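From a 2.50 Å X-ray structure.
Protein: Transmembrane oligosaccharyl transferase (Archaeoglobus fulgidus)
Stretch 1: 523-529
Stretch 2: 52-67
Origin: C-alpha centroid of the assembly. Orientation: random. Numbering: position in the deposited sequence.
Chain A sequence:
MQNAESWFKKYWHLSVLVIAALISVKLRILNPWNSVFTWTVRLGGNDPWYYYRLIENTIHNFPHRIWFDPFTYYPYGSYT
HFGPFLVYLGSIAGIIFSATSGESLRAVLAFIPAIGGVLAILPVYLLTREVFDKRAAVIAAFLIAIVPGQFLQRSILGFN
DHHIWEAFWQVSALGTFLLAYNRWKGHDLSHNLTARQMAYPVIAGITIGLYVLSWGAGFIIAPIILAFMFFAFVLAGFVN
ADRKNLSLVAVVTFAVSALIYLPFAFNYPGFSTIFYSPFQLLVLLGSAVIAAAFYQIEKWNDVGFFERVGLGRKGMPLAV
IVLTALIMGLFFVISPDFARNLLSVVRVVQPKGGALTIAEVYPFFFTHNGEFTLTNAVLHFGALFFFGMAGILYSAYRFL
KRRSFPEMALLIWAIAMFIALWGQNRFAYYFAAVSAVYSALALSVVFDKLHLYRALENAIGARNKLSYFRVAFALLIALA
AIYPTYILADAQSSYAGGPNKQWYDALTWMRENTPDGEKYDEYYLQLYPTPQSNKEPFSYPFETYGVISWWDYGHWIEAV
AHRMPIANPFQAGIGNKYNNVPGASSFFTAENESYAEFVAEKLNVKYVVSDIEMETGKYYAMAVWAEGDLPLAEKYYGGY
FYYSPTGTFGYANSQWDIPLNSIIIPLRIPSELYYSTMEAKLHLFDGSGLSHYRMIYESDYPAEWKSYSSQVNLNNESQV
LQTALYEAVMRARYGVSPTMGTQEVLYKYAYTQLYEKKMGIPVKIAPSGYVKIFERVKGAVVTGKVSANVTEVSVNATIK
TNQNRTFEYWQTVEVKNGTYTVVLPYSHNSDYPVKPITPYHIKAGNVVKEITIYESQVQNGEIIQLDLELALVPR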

ATOM      1  N   TYR A 523       1.125  25.293   3.294  1.00 32.09           N
ATOM      2  CA  TYR A 523      -0.051  24.589   3.803  1.00 36.45           C
ATOM      3  C   TYR A 523       0.329  23.166   4.203  1.00 37.88           C
ATOM      4  O   TYR A 523      -0.121  22.654   5.224  1.00 38.39           O
ATOM      5  CB  TYR A 523      -1.190  24.602   2.760  1.00 34.56           C
ATOM      6  CG  TYR A 523      -2.528  24.197   3.330  1.00 32.54           C
ATOM      7  CD1 TYR A 523      -3.291  23.228   2.714  1.00 28.76           C
ATOM      8  CD2 TYR A 523      -3.014  24.773   4.503  1.00 31.40           C
ATOM      9  CE1 TYR A 523      -4.525  22.851   3.228  1.00 28.18           C
ATOM     10  CE2 TYR A 523      -4.232  24.394   5.039  1.00 26.93           C
ATOM     11  CZ  TYR A 523      -4.988  23.437   4.391  1.00 33.38           C
ATOM     12  OH  TYR A 523      -6.206  23.043   4.905  1.00 36.30           O
ATOM     13  N   TYR A 524       1.192  22.556   3.396  1.00 39.48           N
ATOM     14  CA  TYR A 524       1.766  21.241   3.666  1.00 36.40           C
ATOM     15  C   TYR A 524       2.280  21.117   5.102  1.00 36.11           C
ATOM     16  O   TYR A 524       2.209  20.038   5.697  1.00 28.52           O
ATOM     17  CB  TYR A 524       2.921  21.018   2.684  1.00 40.09           C
ATOM     18  CG  TYR A 524       3.437  19.604   2.574  1.00 35.11           C
ATOM     19  CD1 TYR A 524       4.601  19.221   3.229  1.00 31.27           C
ATOM     20  CD2 TYR A 524       2.767  18.656   1.803  1.00 29.97           C
ATOM     21  CE1 TYR A 524       5.090  17.942   3.128  1.00 33.09           C
ATOM     22  CE2 TYR A 524       3.245  17.356   1.699  1.00 28.80           C
ATOM     23  CZ  TYR A 524       4.413  17.008   2.363  1.00 34.15           C
ATOM     24  OH  TYR A 524       4.922  15.732   2.274  1.00 29.11           O
ATOM     25  N   LEU A 525       2.780  22.223   5.662  1.00 27.52           N
ATOM     26  CA  LEU A 525       3.411  22.172   6.981  1.00 32.01           C
ATOM     27  C   LEU A 525       2.514  22.633   8.130  1.00 40.40           C
ATOM     28  O   LEU A 525       2.935  22.645   9.283  1.00 44.16           O
ATOM     29  CB  LEU A 525       4.725  22.937   6.969  1.00 33.99           C
ATOM     30  CG  LEU A 525       5.682  22.410   5.899  1.00 36.72           C
ATOM     31  CD1 LEU A 525       6.871  23.330   5.745  1.00 28.78           C
ATOM     32  CD2 LEU A 525       6.154  20.994   6.260  1.00 28.86           C
ATOM     33  N   GLN A 526       1.268  22.985   7.824  1.00 36.19           N
ATOM     34  CA  GLN A 526       0.357  23.499   8.846  1.00 30.64           C
ATOM     35  C   GLN A 526      -0.288  22.419   9.696  1.00 35.56           C
ATOM     36  O   GLN A 526      -0.601  21.307   9.225  1.00 35.78           O
ATOM     37  CB  GLN A 526      -0.765  24.333   8.219  1.00 35.81           C
ATOM     38  CG  GLN A 526      -0.297  25.603   7.583  1.00 43.52           C
ATOM     39  CD  GLN A 526       0.388  26.504   8.575  1.00 48.44           C
ATOM     40  OE1 GLN A 526       1.570  26.808   8.432  1.00 57.02           O
ATOM     41  NE2 GLN A 526      -0.351  26.940   9.589  1.00 47.01           N
ATOM     42  N   LEU A 527      -0.541  22.787  10.945  1.00 33.83           N
ATOM     43  CA  LEU A 527      -1.164  21.900  11.894  1.00 39.15           C
ATOM     44  C   LEU A 527      -2.669  21.969  11.725  1.00 41.20           C
ATOM     45  O   LEU A 527      -3.344  22.690  12.451  1.00 51.03           O
ATOM     46  CB  LEU A 527      -0.764  22.309  13.312  1.00 37.88           C
ATOM     47  CG  LEU A 527      -1.241  21.354  14.400  1.00 44.71           C
ATOM     48  CD1 LEU A 527      -0.579  19.987  14.208  1.00 41.48           C
ATOM     49  CD2 LEU A 527      -0.936  21.932  15.768  1.00 36.08           C
ATOM     50  N   TYR A 528      -3.197  21.226  10.764  1.00 44.15           N
ATOM     51  CA  TYR A 528      -4.634  21.234  10.514  1.00 46.35           C
ATOM     52  C   TYR A 528      -5.379  20.780  11.758  1.00 49.57           C
ATOM     53  O   TYR A 528      -4.908  19.914  12.491  1.00 45.30           O
ATOM     54  CB  TYR A 528      -4.993  20.324   9.331  1.00 35.62           C
ATOM     55  CG  TYR A 528      -3.927  20.308   8.274  1.00 36.02           C
ATOM     56  CD1 TYR A 528      -3.788  21.364   7.389  1.00 36.56           C
ATOM     57  CD2 TYR A 528      -3.046  19.238   8.167  1.00 33.52           C
ATOM     58  CE1 TYR A 528      -2.799  21.357   6.427  1.00 40.73           C
ATOM     59  CE2 TYR A 528      -2.061  19.216   7.208  1.00 33.20           C
ATOM     60  CZ  TYR A 528      -1.938  20.281   6.339  1.00 38.38           C
ATOM     61  OH  TYR A 528      -0.956  20.275   5.381  1.00 34.70           O
ATOM     62  N   PRO A 529      -6.549  21.381  12.005  1.00 56.91           N
ATOM     63  CA  PRO A 529      -7.424  20.987  13.117  1.00 52.15           C
ATOM     64  C   PRO A 529      -8.236  19.756  12.735  1.00 45.77           C
ATOM     65  O   PRO A 529      -8.583  19.586  11.567  1.00 47.16           O
ATOM     66  CB  PRO A 529      -8.349  22.203  13.270  1.00 49.85           C
ATOM     67  CG  PRO A 529      -8.445  22.754  11.906  1.00 56.61           C
ATOM     68  CD  PRO A 529      -7.089  22.532  11.259  1.00 58.68           C
TER
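Stretch 2, residues 52-67: YRLIENTIHNFPHRIW

Stretch 1 begins in a helix and continues as loop. Stretch 2 enters as a helix that runs through His60. Asn61 is the first residue to leave helical phi/psi, and loop follows, with a cis peptide bond before Pro63. The two stretches run broadly in the same direction. Arg53, Glu56, Asn57 and His60 of the helix meet the segment Tyr524 to Gln526, and the loop returns to meet Leu527 and Tyr528. Leu525 CA lies 4.8 Å from Asn57 CA, and Leu527 CA lies 5.7 Å from Ile66 CA. Together the stretches bury 672 Å².

Three successive carbonyls, of Tyr524, Leu525 and Gln526, accept from side chains of stretch 2. Tyr524 O accepts twice: from Arg53 NH1 at 2.9 Å and from Asn57 ND2 at 2.9 Å. The same Asn57 ND2 also donates to Gln526 O at 3.0 Å, so this one amide spans the segment. Gln526 O also takes a weak bond from Tyr528 N. Leu525 O accepts from Asn61 ND2 at 2.8 Å. Asn61 ND2 also makes weak bonds to Asn57 O (2.8 Å) and Asn57 OD1 (3.0 Å).

Arg53 NH2 donates to Tyr528 OH at 2.7 Å. Tyr528 OH in turn donates to Tyr523 O at 2.5 Å. The Arg53 guanidinium also lies flat on the Tyr524 ring, centres 4.5 Å apart and planes at 26°, a cation-pi arrangement.

Water 2 donates to Asn61 OD1 (3.1 Å) and accepts from Leu527 N (3.3 Å). Water 3 accepts from Trp67 N (3.0 Å) and donates to Tyr528 O (2.7 Å). Water 1 donates to Glu56 OE1 (3.1 Å) and has a weak bond with Tyr524 OH (3.3 Å).

Carbon contacts surround this network. Leu525 CB makes a CH-pi contact over the face of the His60 ring, 4.0 Å from its centroid. Ile66 CG2 packs against Tyr528 CD2 at 3.5 Å and Leu527 CD1 at 3.8 Å.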

ATOM      1  N   TYR A  52       6.597   9.926   5.823  1.00 27.21           N
ATOM      2  CA  TYR A  52       7.468  11.030   5.478  1.00 32.13           C
ATOM      3  C   TYR A  52       6.694  12.346   5.509  1.00 35.37           C
ATOM      4  O   TYR A  52       7.133  13.314   6.139  1.00 34.01           O
ATOM      5  CB  TYR A  52       8.063  10.737   4.102  1.00 29.66           C
ATOM      6  CG  TYR A  52       8.806  11.845   3.403  1.00 35.09           C
ATOM      7  CD1 TYR A  52       8.469  12.194   2.090  1.00 36.18           C
ATOM      8  CD2 TYR A  52       9.862  12.518   4.015  1.00 33.13           C
ATOM      9  CE1 TYR A  52       9.148  13.179   1.400  1.00 27.41           C
ATOM     10  CE2 TYR A  52      10.555  13.534   3.322  1.00 34.15           C
ATOM     11  CZ  TYR A  52      10.187  13.843   2.013  1.00 35.07           C
ATOM     12  OH  TYR A  52      10.842  14.820   1.306  1.00 43.57           O
ATOM     13  N   ARG A  53       5.539  12.368   4.846  1.00 29.87           N
ATOM     14  CA  ARG A  53       4.675  13.543   4.825  1.00 30.78           C
ATOM     15  C   ARG A  53       4.312  13.953   6.261  1.00 34.07           C
ATOM     16  O   ARG A  53       4.378  15.135   6.616  1.00 35.76           O
ATOM     17  CB  ARG A  53       3.417  13.264   3.976  1.00 31.06           C
ATOM     18  CG  ARG A  53       2.359  14.386   3.925  1.00 27.29           C
ATOM     19  CD  ARG A  53       1.457  14.451   5.204  1.00 22.36           C
ATOM     20  NE  ARG A  53       0.439  15.490   5.054  1.00 27.84           N
ATOM     21  CZ  ARG A  53       0.694  16.793   5.134  1.00 31.40           C
ATOM     22  NH1 ARG A  53       1.922  17.211   5.406  1.00 31.99           N
ATOM     23  NH2 ARG A  53      -0.279  17.673   4.959  1.00 28.77           N
ATOM     24  N   LEU A  54       3.923  12.974   7.070  1.00 34.42           N
ATOM     25  CA  LEU A  54       3.526  13.246   8.446  1.00 37.69           C
ATOM     26  C   LEU A  54       4.707  13.719   9.306  1.00 39.56           C
ATOM     27  O   LEU A  54       4.577  14.674  10.068  1.00 36.76           O
ATOM     28  CB  LEU A  54       2.869  12.022   9.080  1.00 29.36           C
ATOM     29  CG  LEU A  54       1.530  11.572   8.507  1.00 29.05           C
ATOM     30  CD1 LEU A  54       1.013  10.325   9.293  1.00 19.60           C
ATOM     31  CD2 LEU A  54       0.528  12.713   8.562  1.00 25.99           C
ATOM     32  N   ILE A  55       5.850  13.047   9.189  1.00 39.30           N
ATOM     33  CA  ILE A  55       7.005  13.359  10.027  1.00 38.76           C
ATOM     34  C   ILE A  55       7.523  14.794   9.758  1.00 39.74           C
ATOM     35  O   ILE A  55       7.826  15.542  10.675  1.00 42.85           O
ATOM     36  CB  ILE A  55       8.111  12.289   9.864  1.00 33.37           C
ATOM     37  CG1 ILE A  55       7.683  10.996  10.560  1.00 31.95           C
ATOM     38  CG2 ILE A  55       9.450  12.774  10.431  1.00 31.43           C
ATOM     39  CD1 ILE A  55       8.513   9.766  10.188  1.00 30.51           C
ATOM     40  N   GLU A  56       7.597  15.163   8.488  1.00 40.28           N
ATOM     41  CA  GLU A  56       7.949  16.511   8.065  1.00 45.43           C
ATOM     42  C   GLU A  56       7.015  17.552   8.696  1.00 49.73           C
ATOM     43  O   GLU A  56       7.456  18.575   9.219  1.00 53.31           O
ATOM     44  CB  GLU A  56       7.834  16.579   6.541  1.00 43.38           C
ATOM     45  CG  GLU A  56       8.621  17.687   5.851  1.00 53.32           C
ATOM     46  CD  GLU A  56       8.902  17.360   4.384  1.00 63.85           C
ATOM     47  OE1 GLU A  56       8.455  16.296   3.915  1.00 72.47           O
ATOM     48  OE2 GLU A  56       9.573  18.150   3.697  1.00 69.54           O
ATOM     49  N   ASN A  57       5.719  17.288   8.634  1.00 44.86           N
ATOM     50  CA  ASN A  57       4.735  18.188   9.214  1.00 42.42           C
ATOM     51  C   ASN A  57       4.838  18.219  10.747  1.00 47.83           C
ATOM     52  O   ASN A  57       4.699  19.269  11.376  1.00 53.00           O
ATOM     53  CB  ASN A  57       3.324  17.773   8.777  1.00 35.52           C
ATOM     54  CG  ASN A  57       2.264  18.660   9.353  1.00 39.08           C
ATOM     55  OD1 ASN A  57       2.019  18.633  10.558  1.00 44.36           O
ATOM     56  ND2 ASN A  57       1.618  19.457   8.500  1.00 38.64           N
ATOM     57  N   THR A  58       5.079  17.061  11.343  1.00 43.62           N
ATOM     58  CA  THR A  58       5.206  16.962  12.787  1.00 43.83           C
ATOM     59  C   THR A  58       6.475  17.658  13.271  1.00 47.45           C
ATOM     60  O   THR A  58       6.466  18.331  14.301  1.00 43.65           O
ATOM     61  CB  THR A  58       5.237  15.509  13.226  1.00 41.36           C
ATOM     62  OG1 THR A  58       4.065  14.843  12.730  1.00 39.90           O
ATOM     63  CG2 THR A  58       5.290  15.417  14.750  1.00 36.35           C
ATOM     64  N   ILE A  59       7.568  17.496  12.526  1.00 44.60           N
ATOM     65  CA  ILE A  59       8.803  18.164  12.896  1.00 49.80           C
ATOM     66  C   ILE A  59       8.542  19.667  12.964  1.00 54.06           C
ATOM     67  O   ILE A  59       8.853  20.313  13.963  1.00 53.26           O
ATOM     68  CB  ILE A  59       9.965  17.853  11.934  1.00 45.80           C
ATOM     69  CG1 ILE A  59      10.523  16.435  12.178  1.00 44.12           C
ATOM     70  CG2 ILE A  59      11.077  18.864  12.123  1.00 41.15           C
ATOM     71  CD1 ILE A  59      11.655  16.016  11.183  1.00 44.51           C
ATOM     72  N   HIS A  60       7.926  20.204  11.915  1.00 53.19           N
ATOM     73  CA  HIS A  60       7.601  21.623  11.850  1.00 46.04           C
ATOM     74  C   HIS A  60       6.745  22.112  13.025  1.00 50.02           C
ATOM     75  O   HIS A  60       6.973  23.203  13.543  1.00 48.69           O
ATOM     76  CB  HIS A  60       6.897  21.943  10.539  1.00 42.10           C
ATOM     77  CG  HIS A  60       6.657  23.407  10.333  1.00 46.62           C
ATOM     78  ND1 HIS A  60       7.605  24.247   9.793  1.00 48.62           N
ATOM     79  CD2 HIS A  60       5.574  24.176  10.600  1.00 46.23           C
ATOM     80  CE1 HIS A  60       7.113  25.473   9.726  1.00 51.84           C
ATOM     81  NE2 HIS A  60       5.885  25.458  10.214  1.00 49.67           N
ATOM     82  N   ASN A  61       5.757  21.315  13.427  1.00 46.15           N
ATOM     83  CA  ASN A  61       4.826  21.703  14.483  1.00 41.63           C
ATOM     84  C   ASN A  61       5.145  21.042  15.842  1.00 47.03           C
ATOM     85  O   ASN A  61       4.266  20.884  16.703  1.00 51.26           O
ATOM     86  CB  ASN A  61       3.388  21.368  14.069  1.00 42.72           C
ATOM     87  CG  ASN A  61       2.978  22.048  12.778  1.00 48.98           C
ATOM     88  OD1 ASN A  61       2.834  23.276  12.728  1.00 51.58           O
ATOM     89  ND2 ASN A  61       2.758  21.249  11.728  1.00 47.19           N
ATOM     90  N   PHE A  62       6.407  20.668  16.030  1.00 44.18           N
ATOM     91  CA  PHE A  62       6.807  19.850  17.170  1.00 48.11           C
ATOM     92  C   PHE A  62       6.500  20.501  18.536  1.00 56.51           C
ATOM     93  O   PHE A  62       6.760  21.694  18.751  1.00 54.17           O
ATOM     94  CB  PHE A  62       8.296  19.465  17.054  1.00 48.54           C
ATOM     95  CG  PHE A  62       8.647  18.202  17.795  1.00 59.04           C
ATOM     96  CD1 PHE A  62       9.229  18.256  19.057  1.00 61.21           C
ATOM     97  CD2 PHE A  62       8.370  16.956  17.240  1.00 60.55           C
ATOM     98  CE1 PHE A  62       9.544  17.090  19.742  1.00 61.84           C
ATOM     99  CE2 PHE A  62       8.683  15.781  17.924  1.00 59.86           C
ATOM    100  CZ  PHE A  62       9.267  15.850  19.175  1.00 61.11           C
ATOM    101  N   PRO A  63       5.968  19.707  19.482  1.00 60.59           N
ATOM    102  CA  PRO A  63       5.723  18.269  19.346  1.00 61.44           C
ATOM    103  C   PRO A  63       4.283  17.924  18.987  1.00 57.70           C
ATOM    104  O   PRO A  63       3.795  16.874  19.418  1.00 55.88           O
ATOM    105  CB  PRO A  63       5.983  17.770  20.762  1.00 60.51           C
ATOM    106  CG  PRO A  63       5.367  18.873  21.605  1.00 58.30           C
ATOM    107  CD  PRO A  63       5.682  20.167  20.856  1.00 60.26           C
ATOM    108  N   HIS A  64       3.597  18.775  18.237  1.00 50.55           N
ATOM    109  CA  HIS A  64       2.229  18.441  17.865  1.00 53.54           C
ATOM    110  C   HIS A  64       2.202  17.712  16.525  1.00 47.41           C
ATOM    111  O   HIS A  64       3.129  17.845  15.729  1.00 45.79           O
ATOM    112  CB  HIS A  64       1.355  19.692  17.827  1.00 62.10           C
ATOM    113  CG  HIS A  64       1.410  20.498  19.089  1.00 71.17           C
ATOM    114  ND1 HIS A  64       0.583  20.253  20.164  1.00 72.47           N
ATOM    115  CD2 HIS A  64       2.196  21.541  19.444  1.00 69.41           C
ATOM    116  CE1 HIS A  64       0.858  21.115  21.129  1.00 71.28           C
ATOM    117  NE2 HIS A  64       1.831  21.906  20.717  1.00 70.47           N
ATOM    118  N   ARG A  65       1.155  16.926  16.287  1.00 42.51           N
ATOM    119  CA  ARG A  65       0.980  16.282  14.990  1.00 39.47           C
ATOM    120  C   ARG A  65      -0.465  16.415  14.574  1.00 35.66           C
ATOM    121  O   ARG A  65      -1.330  16.655  15.413  1.00 34.93           O
ATOM    122  CB  ARG A  65       1.414  14.805  15.017  1.00 39.29           C
ATOM    123  CG  ARG A  65       0.678  13.934  16.026  1.00 35.78           C
ATOM    124  CD  ARG A  65       0.660  12.480  15.583  1.00 41.05           C
ATOM    125  NE  ARG A  65      -0.244  12.250  14.448  1.00 44.32           N
ATOM    126  CZ  ARG A  65      -0.440  11.073  13.856  1.00 40.16           C
ATOM    127  NH1 ARG A  65       0.215  10.004  14.284  1.00 38.87           N
ATOM    128  NH2 ARG A  65      -1.287  10.971  12.829  1.00 31.62           N
ATOM    129  N   ILE A  66      -0.721  16.293  13.272  1.00 34.10           N
ATOM    130  CA  ILE A  66      -2.088  16.318  12.752  1.00 31.20           C
ATOM    131  C   ILE A  66      -2.761  14.946  12.928  1.00 32.20           C
ATOM    132  O   ILE A  66      -2.087  13.918  13.083  1.00 34.37           O
ATOM    133  CB  ILE A  66      -2.090  16.693  11.266  1.00 40.03           C
ATOM    134  CG1 ILE A  66      -1.387  15.601  10.450  1.00 36.11           C
ATOM    135  CG2 ILE A  66      -1.418  18.045  11.062  1.00 39.58           C
ATOM    136  CD1 ILE A  66      -1.524  15.760   8.944  1.00 38.94           C
ATOM    137  N   TRP A  67      -4.090  14.935  12.886  1.00 30.74           N
ATOM    138  CA  TRP A  67      -4.872  13.698  12.945  1.00 28.81           C
ATOM    139  C   TRP A  67      -5.870  13.726  11.818  1.00 33.76           C
ATOM    140  O   TRP A  67      -6.753  12.866  11.705  1.00 41.07           O
ATOM    141  CB  TRP A  67      -5.601  13.597  14.296  1.00 37.60           C
ATOM    142  CG  TRP A  67      -4.617  13.526  15.402  1.00 41.27           C
ATOM    143  CD1 TRP A  67      -4.124  14.569  16.138  1.00 44.85           C
ATOM    144  CD2 TRP A  67      -3.931  12.352  15.857  1.00 42.77           C
ATOM    145  NE1 TRP A  67      -3.197  14.108  17.043  1.00 48.01           N
ATOM    146  CE2 TRP A  67      -3.062  12.752  16.893  1.00 44.92           C
ATOM    147  CE3 TRP A  67      -3.980  11.000  15.496  1.00 37.55           C
ATOM    148  CZ2 TRP A  67      -2.245  11.842  17.573  1.00 45.39           C
ATOM    149  CZ3 TRP A  67      -3.181  10.101  16.167  1.00 32.92           C
ATOM    150  CH2 TRP A  67      -2.322  10.524  17.199  1.00 44.08           C
TER
HETATM  151  O   HOH W   1       7.831  16.524   0.910  1.00 43.20           O
HETATM  152  O   HOH W   2       0.718  25.469  12.281  1.00 45.34           O
HETATM  153  O   HOH W   3      -5.668  17.431  13.189  1.00 31.04           O